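Local coordinates for protein probable 3-hydroxybutyryl-CoA dehydrogenase (Escherichia coli, PDB 3MOG) that catalyses the NAD-dependent oxidation of (3S)-3-hydroxyadipyl-CoA to 3-oxoadipyl-CoA, a step in the breakdown of phenylacetate, at residues Met396-Ala401 and Ala434-Gln439; Arg443-Leu448 and Ser461-Arg466; Leu389-Val394 and Gln439-Leu444; Arg193-Tyr198 and Val423-Gly428. All blocks are in the same frame, centred on the assembly; numbering follows the deposited sequence.

Interactions 1, 2 and 3 lie together within the second C-terminal-type helical domain, with centres 7 to 9 Å apart, and all use helix 438-452. Helix 390-406 packs against it in interactions 1 and 3, in interaction 1 also against the end of helix 429-436, and helix 461-473 does so in interaction 2. Along the chain, interaction 1 is nested inside the loop closed by interaction 3, and interaction 2 begins where interaction 3 ends. Interaction 4, centred about 12 Å from interaction 1, crosses interactions 1 and 3 in sequence: it brings helices 191-194 and 196-207 of the first C-terminal-type domain onto the second. The set runs from the join between these domains to a subunit boundary.

Interaction 1: residues Met396-Ala401 and Ala434-Gln439; sequences MIINEA and AQLGWQ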
loop_
_atom_site.group_PDB
_atom_site.type_symbol
_atom_site.label_atom_id
_atom_site.label_comp_id
_atom_site.label_asym_id
_atom_site.label_seq_id
_atom_site.Cartn_x
_atom_site.Cartn_y
_atom_site.Cartn_z
ATOM N N MET C 396 4.717 15.905 12.171
ATOM C CA MET C 396 3.762 14.973 11.534
ATOM C C MET C 396 2.295 15.265 11.858
ATOM O O MET C 396 1.444 15.124 10.985
ATOM C CB MET C 396 4.121 13.533 11.842
ATOM C CG MET C 396 5.364 13.062 11.081
ATOM S SD MET C 396 5.079 12.755 9.333
ATOM C CE MET C 396 4.181 11.231 9.545
ATOM N N ILE C 397 2.010 15.695 13.091
ATOM C CA ILE C 397 0.672 16.165 13.470
ATOM C C ILE C 397 0.252 17.345 12.575
ATOM O O ILE C 397 -0.858 17.361 12.026
ATOM C CB ILE C 397 0.615 16.595 14.977
ATOM C CG1 ILE C 397 0.671 15.381 15.897
ATOM C CG2 ILE C 397 -0.657 17.371 15.299
ATOM C CD1 ILE C 397 0.941 15.729 17.358
ATOM N N ILE C 398 1.157 18.310 12.422
ATOM C CA ILE C 398 0.917 19.519 11.613
ATOM C C ILE C 398 0.732 19.215 10.109
ATOM O O ILE C 398 -0.140 19.774 9.438
ATOM C CB ILE C 398 2.071 20.512 11.837
ATOM C CG1 ILE C 398 2.055 21.023 13.286
ATOM C CG2 ILE C 398 2.046 21.663 10.833
ATOM C CD1 ILE C 398 3.322 21.794 13.646
ATOM N N ASN C 399 1.559 18.317 9.602
ATOM C CA ASN C 399 1.488 17.834 8.223
ATOM C C ASN C 399 0.122 17.224 7.892
ATOM O O ASN C 399 -0.495 17.557 6.871
ATOM C CB ASN C 399 2.581 16.793 8.027
ATOM C CG ASN C 399 3.011 16.657 6.589
ATOM O OD1 ASN C 399 3.005 17.622 5.830
ATOM N ND2 ASN C 399 3.433 15.449 6.218
ATOM N N GLU C 400 -0.344 16.353 8.779
ATOM C CA GLU C 400 -1.687 15.764 8.716
ATOM C C GLU C 400 -2.832 16.789 8.806
ATOM O O GLU C 400 -3.821 16.679 8.075
ATOM C CB GLU C 400 -1.825 14.682 9.796
ATOM C CG GLU C 400 -2.932 13.684 9.502
ATOM C CD GLU C 400 -2.772 13.051 8.139
ATOM O OE1 GLU C 400 -3.631 13.295 7.263
ATOM O OE2 GLU C 400 -1.769 12.340 7.937
ATOM N N ALA C 401 -2.696 17.792 9.673
ATOM C CA ALA C 401 -3.676 18.895 9.739
ATOM C C ALA C 401 -3.733 19.702 8.436
ATOM O O ALA C 401 -4.809 20.075 7.961
ATOM C CB ALA C 401 -3.356 19.819 10.894
ATOM N N ALA C 434 2.508 27.906 12.379
ATOM C CA ALA C 434 2.835 29.293 12.115
ATOM C C ALA C 434 3.852 29.798 13.136
ATOM O O ALA C 434 4.810 30.486 12.778
ATOM C CB ALA C 434 1.575 30.152 12.128
ATOM N N GLN C 435 3.639 29.432 14.396
ATOM C CA GLN C 435 4.551 29.767 15.484
ATOM C C GLN C 435 5.926 29.114 15.273
ATOM O O GLN C 435 6.953 29.746 15.469
ATOM C CB GLN C 435 3.948 29.285 16.813
ATOM C CG GLN C 435 4.672 29.717 18.097
ATOM C CD GLN C 435 4.391 28.793 19.307
ATOM O OE1 GLN C 435 5.317 28.359 20.000
ATOM N NE2 GLN C 435 3.112 28.496 19.555
ATOM N N LEU C 436 5.942 27.842 14.888
ATOM C CA LEU C 436 7.202 27.120 14.810
ATOM C C LEU C 436 7.944 27.431 13.515
ATOM O O LEU C 436 9.154 27.306 13.455
ATOM C CB LEU C 436 6.986 25.622 14.986
ATOM C CG LEU C 436 6.482 25.150 16.356
ATOM C CD1 LEU C 436 6.247 23.654 16.300
ATOM C CD2 LEU C 436 7.412 25.534 17.547
ATOM N N GLY C 437 7.209 27.883 12.502
ATOM C CA GLY C 437 7.797 28.253 11.243
ATOM C C GLY C 437 7.587 27.163 10.213
ATOM O O GLY C 437 8.033 26.028 10.407
ATOM N N TRP C 438 6.910 27.512 9.122
ATOM C CA TRP C 438 6.647 26.576 8.023
ATOM C C TRP C 438 7.878 26.008 7.308
ATOM O O TRP C 438 7.904 24.825 6.959
ATOM C CB TRP C 438 5.673 27.197 7.017
ATOM C CG TRP C 438 4.357 27.603 7.643
ATOM C CD1 TRP C 438 3.888 28.882 7.816
ATOM C CD2 TRP C 438 3.355 26.735 8.205
ATOM N NE1 TRP C 438 2.662 28.860 8.436
ATOM C CE2 TRP C 438 2.303 27.561 8.673
ATOM C CE3 TRP C 438 3.237 25.346 8.345
ATOM C CZ2 TRP C 438 1.149 27.042 9.269
ATOM C CZ3 TRP C 438 2.089 24.834 8.940
ATOM C CH2 TRP C 438 1.066 25.684 9.401
ATOM N N GLN C 439 8.902 26.839 7.112
ATOM C CA GLN C 439 10.122 26.391 6.465
ATOM C C GLN C 439 10.876 25.422 7.348
ATOM O O GLN C 439 11.505 24.488 6.853
ATOM C CB GLN C 439 11.026 27.566 6.116
ATOM C CG GLN C 439 10.521 28.405 4.980
ATOM C CD GLN C 439 11.253 29.717 4.900
ATOM O OE1 GLN C 439 12.165 29.873 4.095
ATOM N NE2 GLN C 439 10.882 30.662 5.762
#
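The indole of Trp438 is the flat group here, and Ile398 meets it at the CZ3 corner: CG2 of Ile398 stands 3.7 Å from CZ3 of Trp438, approaching the ring obliquely. One face of the indole carries a neighbour from its own segment, the backbone N of Ala434, 3.4 Å above the ring plane and displaced toward the rim. Leu463 and Arg466 of helix 461-473 also touch the ring, which is buried.

Ile398 divides its two branches between two partners. With CG2 anti to the backbone N, that methyl serves Trp438, while the CG1 arm, set beside the N (chi1 -66°), carries CD1 over to Leu436, where CD1 of Ile398 and CD1 of Leu436 are a looser 4.4 Å apart. The backbones stay well separated, the CA atoms of Ile398 and Trp438 being 9.8 Å apart, and the side chains fill the distance.

Between Leu436 and Trp438 sits Gly437, with positive phi (102°), which ends helix 429-436 and is the N-cap of helix 438-452. The N of Trp438 at the new helix start is bonded to Glu470 of helix 461-473. Two consecutive helices, broken at a glycine of positive phi, thus pack on the side of helix 390-406, within the all-helical C-terminal domain of the 3-hydroxyacyl-CoA dehydrogenase family.

Interaction 2: residues Arg443-Leu448 and Ser461-Arg466; sequences RLLENL and SLLRQR
Glu446 and Arg464 form a salt bridge between helices 438-452 and 461-473, with NH1 of Arg464 giving its N-H to OE2 of Glu446 at 2.8 Å and an N-H...O angle of 157°. The oxygen lies at the guanidinium edge, close to its plane; the bond reaches OE2 from the anti direction, 33° out of the carboxylate plane. Only NH1 is bonded to the acid; NH2 of Arg464 stays 4.0 Å from OE2 of Glu446. Arg464 runs extended from CG to NE, carrying the guanidinium to the acid. Its NE has another acceptor, the backbone O of His451 in a neighbouring subunit, and Ser461 OG bonds NE2 of that same His451 as well as Gln406 of its own chain.

Beside the charged pair, CD1 of Leu445 meets CD2 of Leu463 at 3.7 Å, both side chains pointing between the helices. The guanidinium of Arg464, a buried residue, thus serves an acid of its own chain and a carbonyl of another, which probably ties this helix pair to the trimer interface.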
loop_
_atom_site.group_PDB
_atom_site.type_symbol
_atom_site.label_atom_id
_atom_site.label_comp_id
_atom_site.label_asym_id
_atom_site.label_seq_id
_atom_site.Cartn_x
_atom_site.Cartn_y
_atom_site.Cartn_z
ATOM N N ARG C 443 11.697 21.635 6.302
ATOM C CA ARG C 443 13.076 21.124 6.239
ATOM C C ARG C 443 13.255 19.790 6.999
ATOM O O ARG C 443 13.885 18.855 6.494
ATOM C CB ARG C 443 14.058 22.174 6.762
ATOM C CG ARG C 443 15.524 21.710 6.792
ATOM C CD ARG C 443 16.457 22.835 7.217
ATOM N NE ARG C 443 16.033 23.463 8.471
ATOM C CZ ARG C 443 16.550 24.583 8.965
ATOM N NH1 ARG C 443 17.531 25.210 8.323
ATOM N NH2 ARG C 443 16.088 25.069 10.109
ATOM N N LEU C 444 12.683 19.738 8.196
ATOM C CA LEU C 444 12.675 18.555 9.039
ATOM C C LEU C 444 12.043 17.350 8.333
ATOM O O LEU C 444 12.680 16.297 8.202
ATOM C CB LEU C 444 11.937 18.882 10.330
ATOM C CG LEU C 444 11.561 17.806 11.346
ATOM C CD1 LEU C 444 12.757 17.024 11.805
ATOM C CD2 LEU C 444 10.955 18.532 12.525
ATOM N N LEU C 445 10.817 17.516 7.849
ATOM C CA LEU C 445 10.117 16.428 7.170
ATOM C C LEU C 445 10.858 15.954 5.918
ATOM O O LEU C 445 10.940 14.743 5.688
ATOM C CB LEU C 445 8.643 16.782 6.886
ATOM C CG LEU C 445 7.736 16.902 8.128
ATOM C CD1 LEU C 445 6.384 17.429 7.778
ATOM C CD2 LEU C 445 7.553 15.581 8.855
ATOM N N GLU C 446 11.431 16.889 5.147
ATOM C CA GLU C 446 12.270 16.543 3.977
ATOM C C GLU C 446 13.463 15.696 4.371
ATOM O O GLU C 446 13.786 14.722 3.678
ATOM C CB GLU C 446 12.759 17.783 3.214
ATOM C CG GLU C 446 11.696 18.453 2.354
ATOM C CD GLU C 446 12.209 19.682 1.604
ATOM O OE1 GLU C 446 12.986 20.458 2.187
ATOM O OE2 GLU C 446 11.830 19.873 0.431
ATOM N N ASN C 447 14.102 16.047 5.490
ATOM C CA ASN C 447 15.223 15.249 6.012
ATOM C C ASN C 447 14.782 13.869 6.468
ATOM O O ASN C 447 15.422 12.875 6.137
ATOM C CB ASN C 447 15.944 15.974 7.145
ATOM C CG ASN C 447 16.961 16.983 6.639
ATOM O OD1 ASN C 447 17.572 16.803 5.585
ATOM N ND2 ASN C 447 17.136 18.053 7.386
ATOM N N LEU C 448 13.674 13.803 7.203
ATOM C CA LEU C 448 13.098 12.505 7.584
ATOM C C LEU C 448 12.751 11.640 6.367
ATOM O O LEU C 448 13.070 10.454 6.344
ATOM C CB LEU C 448 11.883 12.692 8.487
ATOM C CG LEU C 448 12.183 13.342 9.843
ATOM C CD1 LEU C 448 10.920 13.512 10.600
ATOM C CD2 LEU C 448 13.167 12.494 10.657
ATOM N N SER C 461 1.440 18.997 0.019
ATOM C CA SER C 461 1.540 20.077 -0.964
ATOM C C SER C 461 1.299 21.475 -0.340
ATOM O O SER C 461 2.010 22.436 -0.675
ATOM C CB SER C 461 0.645 19.766 -2.172
ATOM O OG SER C 461 0.310 20.934 -2.898
ATOM N N LEU C 462 0.370 21.560 0.618
ATOM C CA LEU C 462 0.086 22.828 1.332
ATOM C C LEU C 462 1.219 23.277 2.262
ATOM O O LEU C 462 1.404 24.480 2.487
ATOM C CB LEU C 462 -1.248 22.756 2.105
ATOM C CG LEU C 462 -1.773 24.042 2.766
ATOM C CD1 LEU C 462 -1.999 25.146 1.722
ATOM C CD2 LEU C 462 -3.057 23.766 3.543
ATOM N N LEU C 463 1.970 22.323 2.810
ATOM C CA LEU C 463 3.151 22.671 3.581
ATOM C C LEU C 463 4.188 23.348 2.699
ATOM O O LEU C 463 4.679 24.423 3.071
ATOM C CB LEU C 463 3.747 21.476 4.343
ATOM C CG LEU C 463 5.021 21.682 5.179
ATOM C CD1 LEU C 463 4.882 22.738 6.266
ATOM C CD2 LEU C 463 5.470 20.372 5.806
ATOM N N ARG C 464 4.506 22.761 1.540
ATOM C CA ARG C 464 5.442 23.426 0.594
ATOM C C ARG C 464 4.932 24.817 0.225
ATOM O O ARG C 464 5.701 25.778 0.196
ATOM C CB ARG C 464 5.683 22.623 -0.698
ATOM C CG ARG C 464 6.132 21.165 -0.479
ATOM C CD ARG C 464 6.682 20.552 -1.767
ATOM N NE ARG C 464 7.211 19.216 -1.526
ATOM C CZ ARG C 464 8.444 18.943 -1.110
ATOM N NH1 ARG C 464 9.329 19.914 -0.897
ATOM N NH2 ARG C 464 8.803 17.682 -0.929
ATOM N N GLN C 465 3.626 24.896 -0.038
ATOM C CA GLN C 465 2.940 26.134 -0.380
ATOM C C GLN C 465 3.090 27.176 0.722
ATOM O O GLN C 465 3.365 28.344 0.433
ATOM C CB GLN C 465 1.464 25.844 -0.672
ATOM C CG GLN C 465 0.565 27.046 -0.995
ATOM C CD GLN C 465 -0.845 26.619 -1.462
ATOM O OE1 GLN C 465 -1.843 27.314 -1.203
ATOM N NE2 GLN C 465 -0.926 25.467 -2.146
ATOM N N ARG C 466 2.941 26.756 1.977
ATOM C CA ARG C 466 3.069 27.698 3.092
ATOM C C ARG C 466 4.510 28.085 3.426
ATOM O O ARG C 466 4.755 29.201 3.896
ATOM C CB ARG C 466 2.316 27.221 4.333
ATOM C CG ARG C 466 0.815 27.392 4.177
ATOM C CD ARG C 466 0.121 27.374 5.509
ATOM N NE ARG C 466 -1.300 27.605 5.324
ATOM C CZ ARG C 466 -2.219 27.578 6.284
ATOM N NH1 ARG C 466 -1.890 27.312 7.544
ATOM N NH2 ARG C 466 -3.484 27.812 5.967
#

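Interaction 3: residues Leu389-Val394 and Gln439-Leu444; sequences LIWRTV and QRILRL
Trp391 reaches along the flank of helix 438-452, and the Arg440 side chain crosses it at about a right angle, its guanidinium flat on one face. The segment starts at Leu389, the N-cap of helix 390-406, whose carbonyl O takes two bonds from Thr393: the backbone N at 3.0 Å, and OG1 at 2.7 Å, the two arriving from opposite faces of the carbonyl plane. Asp345 binds the backbone N atoms at this helix start.

At Trp391 the cation-pi stack on the six-membered ring is close: group centres are 3.9 Å apart and the planes differ by 13°, with CH2 of Trp391 over the middle of the guanidinium, 3.3 Å from Arg440 NE. Arg440 gets there extended from CG to NE, its CG anti to the backbone N (chi1 -172°); its NH1 forms a salt bridge with Glu324, while the indole NE1 bonds to the carbonyl O of Lys346. The two helix segments cross at -100°, with axes 10.6 Å apart, in the helical C-terminal domain, and both polar partners belong to the reduced Rossmann-like domain.

CD1 of Ile441 comes obliquely to CZ3 of Trp391 at 3.8 Å. Leu444 CD2 sits near the ring plane at an edge, 3.9 Å from CB of Trp391. Further along, Val394 turns to Trp432 and Leu436 of helix 429-436.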
loop_
_atom_site.group_PDB
_atom_site.type_symbol
_atom_site.label_atom_id
_atom_site.label_comp_id
_atom_site.label_asym_id
_atom_site.label_seq_id
_atom_site.Cartn_x
_atom_site.Cartn_y
_atom_site.Cartn_z
ATOM N N LEU C 389 12.031 13.245 19.005
ATOM C CA LEU C 389 10.716 12.846 19.524
ATOM C C LEU C 389 9.651 13.914 19.387
ATOM O O LEU C 389 8.644 13.717 18.702
ATOM C CB LEU C 389 10.817 12.401 20.995
ATOM C CG LEU C 389 11.660 11.162 21.308
ATOM C CD1 LEU C 389 11.639 10.855 22.797
ATOM C CD2 LEU C 389 11.191 9.928 20.490
ATOM N N ILE C 390 9.887 15.030 20.057
ATOM C CA ILE C 390 8.957 16.127 20.132
ATOM C C ILE C 390 8.779 16.716 18.743
ATOM O O ILE C 390 7.657 16.767 18.245
ATOM C CB ILE C 390 9.478 17.206 21.119
ATOM C CG1 ILE C 390 9.400 16.698 22.563
ATOM C CG2 ILE C 390 8.734 18.522 20.946
ATOM C CD1 ILE C 390 10.248 17.530 23.564
ATOM N N TRP C 391 9.887 17.115 18.112
ATOM C CA TRP C 391 9.831 17.785 16.817
ATOM C C TRP C 391 9.313 16.869 15.732
ATOM O O TRP C 391 8.529 17.303 14.899
ATOM C CB TRP C 391 11.167 18.455 16.439
ATOM C CG TRP C 391 11.276 19.801 17.105
ATOM C CD1 TRP C 391 11.721 20.058 18.375
ATOM C CD2 TRP C 391 10.864 21.063 16.563
ATOM N NE1 TRP C 391 11.633 21.405 18.647
ATOM C CE2 TRP C 391 11.109 22.044 17.554
ATOM C CE3 TRP C 391 10.321 21.462 15.332
ATOM C CZ2 TRP C 391 10.825 23.397 17.354
ATOM C CZ3 TRP C 391 10.044 22.811 15.127
ATOM C CH2 TRP C 391 10.297 23.764 16.138
ATOM N N ARG C 392 9.715 15.600 15.783
ATOM C CA ARG C 392 9.280 14.597 14.805
ATOM C C ARG C 392 7.765 14.378 14.870
ATOM O O ARG C 392 7.098 14.313 13.825
ATOM C CB ARG C 392 10.042 13.283 15.035
ATOM C CG ARG C 392 9.638 12.145 14.125
ATOM C CD ARG C 392 10.758 11.180 13.968
ATOM N NE ARG C 392 10.333 9.990 13.230
ATOM C CZ ARG C 392 11.158 9.033 12.824
ATOM N NH1 ARG C 392 12.457 9.155 13.076
ATOM N NH2 ARG C 392 10.689 7.962 12.162
ATOM N N THR C 393 7.232 14.315 16.099
ATOM C CA THR C 393 5.805 14.057 16.350
ATOM C C THR C 393 4.941 15.272 16.004
ATOM O O THR C 393 3.859 15.132 15.411
ATOM C CB THR C 393 5.549 13.652 17.829
ATOM O OG1 THR C 393 6.283 12.454 18.138
ATOM C CG2 THR C 393 4.073 13.408 18.092
ATOM N N VAL C 394 5.413 16.461 16.378
ATOM C CA VAL C 394 4.619 17.673 16.169
ATOM C C VAL C 394 4.577 18.034 14.679
ATOM O O VAL C 394 3.510 18.319 14.164
ATOM C CB VAL C 394 5.073 18.840 17.068
ATOM C CG1 VAL C 394 4.282 20.088 16.752
ATOM C CG2 VAL C 394 4.902 18.480 18.567
ATOM N N GLN C 439 8.902 26.839 7.112
ATOM C CA GLN C 439 10.122 26.391 6.465
ATOM C C GLN C 439 10.876 25.422 7.348
ATOM O O GLN C 439 11.505 24.488 6.853
ATOM C CB GLN C 439 11.026 27.566 6.116
ATOM C CG GLN C 439 10.521 28.405 4.980
ATOM C CD GLN C 439 11.253 29.717 4.900
ATOM O OE1 GLN C 439 12.165 29.873 4.095
ATOM N NE2 GLN C 439 10.882 30.662 5.762
ATOM N N ARG C 440 10.797 25.657 8.653
ATOM C CA ARG C 440 11.415 24.800 9.644
ATOM C C ARG C 440 10.771 23.409 9.693
ATOM O O ARG C 440 11.476 22.404 9.770
ATOM C CB ARG C 440 11.343 25.462 11.023
ATOM C CG ARG C 440 12.128 24.718 12.086
ATOM C CD ARG C 440 12.211 25.496 13.376
ATOM N NE ARG C 440 12.960 24.716 14.351
ATOM C CZ ARG C 440 13.301 25.152 15.558
ATOM N NH1 ARG C 440 13.967 24.342 16.366
ATOM N NH2 ARG C 440 12.960 26.380 15.968
ATOM N N ILE C 441 9.443 23.364 9.667
ATOM C CA ILE C 441 8.712 22.093 9.638
ATOM C C ILE C 441 8.995 21.370 8.327
ATOM O O ILE C 441 9.265 20.168 8.323
ATOM C CB ILE C 441 7.179 22.287 9.830
ATOM C CG1 ILE C 441 6.881 22.917 11.197
ATOM C CG2 ILE C 441 6.417 20.959 9.650
ATOM C CD1 ILE C 441 7.501 22.186 12.368
ATOM N N LEU C 442 8.970 22.122 7.228
ATOM C CA LEU C 442 9.288 21.578 5.906
ATOM C C LEU C 442 10.665 20.928 5.836
ATOM O O LEU C 442 10.782 19.800 5.372
ATOM C CB LEU C 442 9.168 22.655 4.818
ATOM C CG LEU C 442 9.601 22.252 3.425
ATOM C CD1 LEU C 442 8.558 21.314 2.787
ATOM C CD2 LEU C 442 9.877 23.465 2.558
ATOM N N ARG C 443 11.697 21.635 6.302
ATOM C CA ARG C 443 13.076 21.124 6.239
ATOM C C ARG C 443 13.255 19.790 6.999
ATOM O O ARG C 443 13.885 18.855 6.494
ATOM C CB ARG C 443 14.058 22.174 6.762
ATOM C CG ARG C 443 15.524 21.710 6.792
ATOM C CD ARG C 443 16.457 22.835 7.217
ATOM N NE ARG C 443 16.033 23.463 8.471
ATOM C CZ ARG C 443 16.550 24.583 8.965
ATOM N NH1 ARG C 443 17.531 25.210 8.323
ATOM N NH2 ARG C 443 16.088 25.069 10.109
ATOM N N LEU C 444 12.683 19.738 8.196
ATOM C CA LEU C 444 12.675 18.555 9.039
ATOM C C LEU C 444 12.043 17.350 8.333
ATOM O O LEU C 444 12.680 16.297 8.202
ATOM C CB LEU C 444 11.937 18.882 10.330
ATOM C CG LEU C 444 11.561 17.806 11.346
ATOM C CD1 LEU C 444 12.757 17.024 11.805
ATOM C CD2 LEU C 444 10.955 18.532 12.525
#

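Interaction 4: residues Arg193-Tyr198 and Val423-Gly428; sequences RVARPY and VNYPYG
Tyr425 and Tyr198 lie side by side, pointing opposite ways, the edge of the Tyr425 ring turned toward the face of Tyr198. Their centroids are 5.7 Å apart and the planes meet at 58°, an edge-to-face pair well short of perpendicular. The hydroxyl end of Tyr425 comes in at the base of the Tyr198 side chain, nearest CB: OH of Tyr425 is 3.4 Å from CB of Tyr198, and the same oxygen lies 3.6 Å from CB of Ala195. The oxygen thus packs against carbon atoms of both Ala195 and Tyr198, near the junction of helices 191-194 and 196-207.

Tyr198 leaves its helix with CG anti to the backbone N (chi1 -173°), which lays its ring out toward the incoming tyrosine, and its own hydroxyl bonds to the carbonyl O of Met228. On one face of Tyr425 lies CG2 of Val423, from the same loop, 3.6 Å above the ring plane and off toward the rim. Phe226 joins both tyrosines, edge-to-face with Tyr425 and inclined by about 30° to Tyr198, so three aromatic rings gather here.

The contact brings the loop between helices 412-422 and 429-436, in the second C-terminal-type domain, onto the start of helix 196-207 in the first. Tyr425 also touches Met419 of helix 412-422, and Tyr198 packs on Thr393 of helix 390-406.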
loop_
_atom_site.group_PDB
_atom_site.type_symbol
_atom_site.label_atom_id
_atom_site.label_comp_id
_atom_site.label_asym_id
_atom_site.label_seq_id
_atom_site.Cartn_x
_atom_site.Cartn_y
_atom_site.Cartn_z
ATOM N N ARG C 193 -8.487 11.599 12.839
ATOM C CA ARG C 193 -7.552 11.620 11.721
ATOM C C ARG C 193 -6.254 12.345 12.068
ATOM O O ARG C 193 -5.174 11.806 11.862
ATOM C CB ARG C 193 -8.209 12.265 10.495
ATOM C CG ARG C 193 -7.323 12.329 9.267
ATOM C CD ARG C 193 -7.668 13.545 8.452
ATOM N NE ARG C 193 -6.959 13.621 7.180
ATOM C CZ ARG C 193 -7.556 13.670 5.993
ATOM N NH1 ARG C 193 -8.871 13.593 5.916
ATOM N NH2 ARG C 193 -6.836 13.752 4.880
ATOM N N VAL C 194 -6.365 13.558 12.603
ATOM C CA VAL C 194 -5.193 14.406 12.874
ATOM C C VAL C 194 -4.376 13.916 14.074
ATOM O O VAL C 194 -3.161 14.061 14.082
ATOM C CB VAL C 194 -5.602 15.907 13.002
ATOM C CG1 VAL C 194 -4.424 16.821 13.364
ATOM C CG2 VAL C 194 -6.253 16.363 11.722
ATOM N N ALA C 195 -5.037 13.296 15.051
ATOM C CA ALA C 195 -4.356 12.703 16.205
ATOM C C ALA C 195 -3.475 11.502 15.896
ATOM O O ALA C 195 -2.600 11.171 16.693
ATOM C CB ALA C 195 -5.371 12.312 17.283
ATOM N N ARG C 196 -3.712 10.833 14.770
ATOM C CA ARG C 196 -3.008 9.578 14.465
ATOM C C ARG C 196 -1.464 9.592 14.630
ATOM O O ARG C 196 -0.916 8.666 15.235
ATOM C CB ARG C 196 -3.396 9.040 13.079
ATOM C CG ARG C 196 -4.793 8.423 12.954
ATOM C CD ARG C 196 -5.035 7.315 13.995
ATOM N NE ARG C 196 -5.848 7.802 15.115
ATOM C CZ ARG C 196 -6.033 7.155 16.257
ATOM N NH1 ARG C 196 -5.460 5.971 16.465
ATOM N NH2 ARG C 196 -6.799 7.696 17.198
ATOM N N PRO C 197 -0.756 10.634 14.120
ATOM C CA PRO C 197 0.718 10.549 14.313
ATOM C C PRO C 197 1.223 10.794 15.734
ATOM O O PRO C 197 2.393 10.525 16.028
ATOM C CB PRO C 197 1.274 11.593 13.346
ATOM C CG PRO C 197 0.129 12.477 13.010
ATOM C CD PRO C 197 -1.121 11.679 13.134
ATOM N N TYR C 198 0.350 11.283 16.615
ATOM C CA TYR C 198 0.733 11.423 18.008
ATOM C C TYR C 198 1.007 10.027 18.573
ATOM O O TYR C 198 2.001 9.827 19.273
ATOM C CB TYR C 198 -0.324 12.180 18.818
ATOM C CG TYR C 198 0.101 12.487 20.239
ATOM C CD1 TYR C 198 1.253 13.229 20.490
ATOM C CD2 TYR C 198 -0.658 12.050 21.333
ATOM C CE1 TYR C 198 1.659 13.506 21.782
ATOM C CE2 TYR C 198 -0.265 12.329 22.629
ATOM C CZ TYR C 198 0.899 13.054 22.843
ATOM O OH TYR C 198 1.310 13.339 24.109
ATOM N N VAL C 423 -8.837 16.771 22.089
ATOM C CA VAL C 423 -7.707 16.020 22.623
ATOM C C VAL C 423 -6.728 16.901 23.382
ATOM O O VAL C 423 -5.611 16.473 23.666
ATOM C CB VAL C 423 -6.936 15.249 21.511
ATOM C CG1 VAL C 423 -7.607 13.898 21.176
ATOM C CG2 VAL C 423 -6.811 16.109 20.286
ATOM N N ASN C 424 -7.142 18.127 23.695
ATOM C CA ASN C 424 -6.380 19.040 24.567
ATOM C C ASN C 424 -4.916 19.299 24.213
ATOM O O ASN C 424 -4.050 19.303 25.086
ATOM C CB ASN C 424 -6.525 18.642 26.038
ATOM C CG ASN C 424 -7.701 19.316 26.704
ATOM O OD1 ASN C 424 -7.607 20.474 27.123
ATOM N ND2 ASN C 424 -8.818 18.599 26.807
ATOM N N TYR C 425 -4.651 19.505 22.921
ATOM C CA TYR C 425 -3.303 19.829 22.439
ATOM C C TYR C 425 -3.038 21.278 22.850
ATOM O O TYR C 425 -3.972 22.078 22.858
ATOM C CB TYR C 425 -3.226 19.652 20.913
ATOM C CG TYR C 425 -3.151 18.205 20.430
ATOM C CD1 TYR C 425 -3.281 17.143 21.313
ATOM C CD2 TYR C 425 -2.970 17.908 19.074
ATOM C CE1 TYR C 425 -3.205 15.814 20.869
ATOM C CE2 TYR C 425 -2.900 16.587 18.621
ATOM C CZ TYR C 425 -3.033 15.548 19.531
ATOM O OH TYR C 425 -2.978 14.237 19.117
ATOM N N PRO C 426 -1.781 21.622 23.199
ATOM C CA PRO C 426 -1.523 22.962 23.753
ATOM C C PRO C 426 -1.635 24.088 22.726
ATOM O O PRO C 426 -1.726 25.240 23.100
ATOM C CB PRO C 426 -0.090 22.849 24.287
ATOM C CG PRO C 426 0.549 21.809 23.387
ATOM C CD PRO C 426 -0.547 20.814 23.123
ATOM N N TYR C 427 -1.602 23.750 21.442
ATOM C CA TYR C 427 -1.958 24.679 20.379
ATOM C C TYR C 427 -2.695 23.867 19.351
ATOM O O TYR C 427 -2.432 22.666 19.219
ATOM C CB TYR C 427 -0.700 25.295 19.735
ATOM C CG TYR C 427 0.203 26.002 20.725
ATOM C CD1 TYR C 427 1.290 25.336 21.305
ATOM C CD2 TYR C 427 -0.044 27.322 21.099
ATOM C CE1 TYR C 427 2.109 25.960 22.232
ATOM C CE2 TYR C 427 0.774 27.971 22.036
ATOM C CZ TYR C 427 1.848 27.280 22.588
ATOM O OH TYR C 427 2.664 27.892 23.485
ATOM N N GLY C 428 -3.612 24.504 18.621
ATOM C CA GLY C 428 -4.117 23.910 17.389
ATOM C C GLY C 428 -2.939 23.797 16.426
ATOM O O GLY C 428 -2.092 24.689 16.391
#